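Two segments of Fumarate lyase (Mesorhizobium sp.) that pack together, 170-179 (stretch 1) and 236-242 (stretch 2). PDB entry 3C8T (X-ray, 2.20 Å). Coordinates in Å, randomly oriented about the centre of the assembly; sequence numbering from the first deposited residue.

Stretch 1 170-179: AFDRHAARLE
Stretch 2 236-242: QFLALVS

Both stretches are helical throughout, and each is an interior piece of a longer helix in the same chain. Backbone phi values lie between -53° and -75°, and psi values between -29° and -47°. The helices run antiparallel, with 170° between their N-to-C directions. Their axes approach to 10.6 Å. The register is set by two CA pairs. H174 CA lies 6.6 Å from V241 CA. L178 CA lies 7.7 Å from F237 CA. One helical turn forward on stretch 1 therefore matches one turn back on stretch 2.

Backbone hydrogen bonds keep each helix regular. In stretch 1, A175 N bonds to F171 O at 3.0 Å, R177 N to R173 O at 3.1 Å, and L178 N to H174 O at 3.0 Å. In stretch 2, L240 N bonds to Q236 O at 3.0 Å and V241 N to F237 O at 3.1 Å. S242 OG donates to L238 O at 2.7 Å, so this hydroxyl is satisfied within its own helix; the CA-to-CB bond of S242 points away from stretch 1.

No hydrogen bond crosses between the stretches. The contact is made by packing, and it buries 348 Å² summed over both sides. F171, H174, R177 and L178 meet F237, L240 and V241, and all seven are buried in the assembly.

Aromatic contacts dominate. F237 is t (chi1 165°, chi2 76°). Its CA-to-CB bond points toward stretch 1, where its flat ring fits close to the helix backbone. H174 O lies near the plane of this ring, at its edge, 3.3 Å from F237 CE1. L178 CA lies over one face. R177 CB is 3.7 Å from F237 CE1. H174 is m (chi1 -66°, chi2 -48°), and its CA-to-CB bond points toward stretch 2. Its imidazole lies against V241: V241 CA sits over the ring face, 3.9 Å from the centroid of the H174 ring and 17° off the normal, in a CH-pi contact. V241 CG2 is over a face as well, 3.7 Å from H174 CG. V241 thus meets the H174 ring with both its backbone CA and its CG2 methyl. H174 CE1 also reaches L240 O at 3.7 Å and L240 CG at 3.8 Å.

Apolar side chains extend the contact. F171 is m (chi1 -72°, chi2 -79°). Its CA-to-CB bond is sideways, but the ring end comes nearer, placing F171 CE1 3.9 Å from V241 CG1, which lies at the ring edge. V241 is t (chi1 177°). L178 is t,t (-171°, 151°), and its CA-to-CB bond is sideways; L178 CB is 3.8 Å from F237 CZ.

R177 suits a buried place because its polar end is satisfied elsewhere in the structure, while its aliphatic part can pack. It is m,t,t with chi4 at 110°. L240 is t,p (-162°, 78°). Its CA-to-CB bond points toward stretch 1, and L240 CD2 lies over one face of the guanidinium, 3.5 Å from R177 NE. Within stretch 1, H174 ND1 lies 2.9 Å from R177 NH1, bringing the two polar groups together beside L240.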

# COMPACT_ATOMS: atom_id res chain seq x y z
N ALA A 170 24.34 -3.62 3.48
CA ALA A 170 22.98 -4.00 3.07
C ALA A 170 22.97 -4.97 1.87
O ALA A 170 22.18 -5.93 1.85
CB ALA A 170 22.15 -2.71 2.70
N PHE A 171 23.80 -4.67 0.87
CA PHE A 171 23.86 -5.47 -0.37
C PHE A 171 24.57 -6.79 -0.18
O PHE A 171 24.21 -7.80 -0.82
CB PHE A 171 24.42 -4.66 -1.53
CG PHE A 171 23.47 -3.63 -2.01
CD1 PHE A 171 22.41 -3.99 -2.85
CD2 PHE A 171 23.54 -2.32 -1.51
CE1 PHE A 171 21.47 -3.04 -3.25
CE2 PHE A 171 22.60 -1.38 -1.88
CZ PHE A 171 21.57 -1.72 -2.76
N ASP A 172 25.55 -6.81 0.72
CA ASP A 172 26.10 -8.06 1.21
C ASP A 172 25.01 -8.90 1.81
O ASP A 172 24.97 -10.10 1.58
CB ASP A 172 27.18 -7.80 2.27
CG ASP A 172 28.45 -7.14 1.67
OD1 ASP A 172 28.71 -7.31 0.46
OD2 ASP A 172 29.20 -6.49 2.43
N ARG A 173 24.10 -8.31 2.61
CA ARG A 173 23.00 -9.11 3.17
C ARG A 173 21.99 -9.54 2.13
O ARG A 173 21.37 -10.59 2.29
CB ARG A 173 22.30 -8.47 4.37
CG ARG A 173 23.13 -8.41 5.65
CD ARG A 173 22.39 -7.67 6.80
NE ARG A 173 22.10 -6.26 6.53
CZ ARG A 173 22.80 -5.21 7.01
NH1 ARG A 173 23.89 -5.40 7.77
NH2 ARG A 173 22.42 -3.96 6.71
N HIS A 174 21.80 -8.76 1.06
CA HIS A 174 20.76 -9.07 0.08
C HIS A 174 21.25 -10.25 -0.75
O HIS A 174 20.44 -11.12 -1.10
CB HIS A 174 20.41 -7.89 -0.87
CG HIS A 174 19.76 -6.70 -0.20
ND1 HIS A 174 18.70 -6.82 0.68
CD2 HIS A 174 19.99 -5.37 -0.34
CE1 HIS A 174 18.34 -5.62 1.09
NE2 HIS A 174 19.10 -4.72 0.48
N ALA A 175 22.55 -10.26 -1.05
CA ALA A 175 23.19 -11.41 -1.72
C ALA A 175 22.95 -12.71 -1.00
O ALA A 175 22.65 -13.72 -1.65
CB ALA A 175 24.67 -11.20 -1.93
N ALA A 176 23.06 -12.69 0.33
CA ALA A 176 22.77 -13.85 1.16
C ALA A 176 21.29 -14.27 1.06
O ALA A 176 20.99 -15.45 0.91
CB ALA A 176 23.20 -13.63 2.62
N ARG A 177 20.38 -13.29 1.15
CA ARG A 177 18.91 -13.55 1.04
C ARG A 177 18.55 -14.26 -0.28
O ARG A 177 17.78 -15.22 -0.29
CB ARG A 177 18.11 -12.24 1.19
CG ARG A 177 18.21 -11.57 2.56
CD ARG A 177 17.50 -10.22 2.62
NE ARG A 177 17.64 -9.68 3.97
CZ ARG A 177 18.38 -8.62 4.29
NH1 ARG A 177 18.99 -7.91 3.35
NH2 ARG A 177 18.49 -8.27 5.56
N LEU A 178 19.12 -13.77 -1.40
CA LEU A 178 18.87 -14.33 -2.73
C LEU A 178 19.11 -15.86 -2.77
O LEU A 178 18.29 -16.63 -3.31
CB LEU A 178 19.70 -13.59 -3.79
CG LEU A 178 19.40 -13.93 -5.28
CD1 LEU A 178 19.70 -12.75 -6.23
CD2 LEU A 178 20.12 -15.17 -5.77
N GLU A 179 20.25 -16.28 -2.21
CA GLU A 179 20.64 -17.68 -2.14
C GLU A 179 19.68 -18.53 -1.28
O GLU A 179 19.40 -19.68 -1.61
CB GLU A 179 22.13 -17.82 -1.69
CG GLU A 179 23.15 -17.08 -2.61
CD GLU A 179 22.98 -17.36 -4.14
OE1 GLU A 179 22.74 -18.53 -4.53
OE2 GLU A 179 23.07 -16.40 -4.98
N GLN A 236 8.81 -9.64 -2.57
CA GLN A 236 9.13 -8.95 -1.34
C GLN A 236 10.62 -8.67 -1.27
O GLN A 236 11.00 -7.57 -0.89
CB GLN A 236 8.70 -9.74 -0.10
CG GLN A 236 7.20 -9.77 0.17
CD GLN A 236 6.90 -10.13 1.65
OE1 GLN A 236 6.25 -9.36 2.37
NE2 GLN A 236 7.41 -11.28 2.11
N PHE A 237 11.44 -9.67 -1.65
CA PHE A 237 12.87 -9.55 -1.70
C PHE A 237 13.27 -8.45 -2.71
O PHE A 237 14.13 -7.63 -2.41
CB PHE A 237 13.54 -10.90 -2.04
CG PHE A 237 15.03 -10.76 -2.46
CD1 PHE A 237 16.02 -10.51 -1.50
CD2 PHE A 237 15.39 -10.76 -3.79
CE1 PHE A 237 17.36 -10.33 -1.88
CE2 PHE A 237 16.73 -10.59 -4.19
CZ PHE A 237 17.71 -10.37 -3.22
N LEU A 238 12.68 -8.45 -3.90
CA LEU A 238 12.90 -7.36 -4.86
C LEU A 238 12.64 -5.98 -4.26
O LEU A 238 13.40 -5.04 -4.49
CB LEU A 238 12.06 -7.53 -6.15
CG LEU A 238 12.46 -8.82 -6.94
CD1 LEU A 238 11.54 -9.10 -8.12
CD2 LEU A 238 13.93 -8.89 -7.34
N ALA A 239 11.54 -5.88 -3.53
CA ALA A 239 11.17 -4.65 -2.82
C ALA A 239 12.18 -4.25 -1.73
O ALA A 239 12.39 -3.06 -1.52
CB ALA A 239 9.77 -4.76 -2.24
N LEU A 240 12.80 -5.23 -1.07
CA LEU A 240 13.78 -4.92 -0.01
C LEU A 240 15.07 -4.36 -0.60
O LEU A 240 15.61 -3.36 -0.11
CB LEU A 240 14.07 -6.20 0.81
CG LEU A 240 14.71 -6.07 2.19
CD1 LEU A 240 13.63 -5.65 3.22
CD2 LEU A 240 15.31 -7.41 2.60
N VAL A 241 15.57 -5.01 -1.67
CA VAL A 241 16.72 -4.50 -2.41
C VAL A 241 16.46 -3.06 -2.92
O VAL A 241 17.34 -2.20 -2.81
CB VAL A 241 17.06 -5.41 -3.59
CG1 VAL A 241 18.21 -4.84 -4.43
CG2 VAL A 241 17.39 -6.80 -3.09
N SER A 242 15.26 -2.82 -3.46
CA SER A 242 14.86 -1.52 -4.00
C SER A 242 14.90 -0.47 -2.90
O SER A 242 15.35 0.66 -3.12
CB SER A 242 13.46 -1.59 -4.60
OG SER A 242 13.47 -2.58 -5.66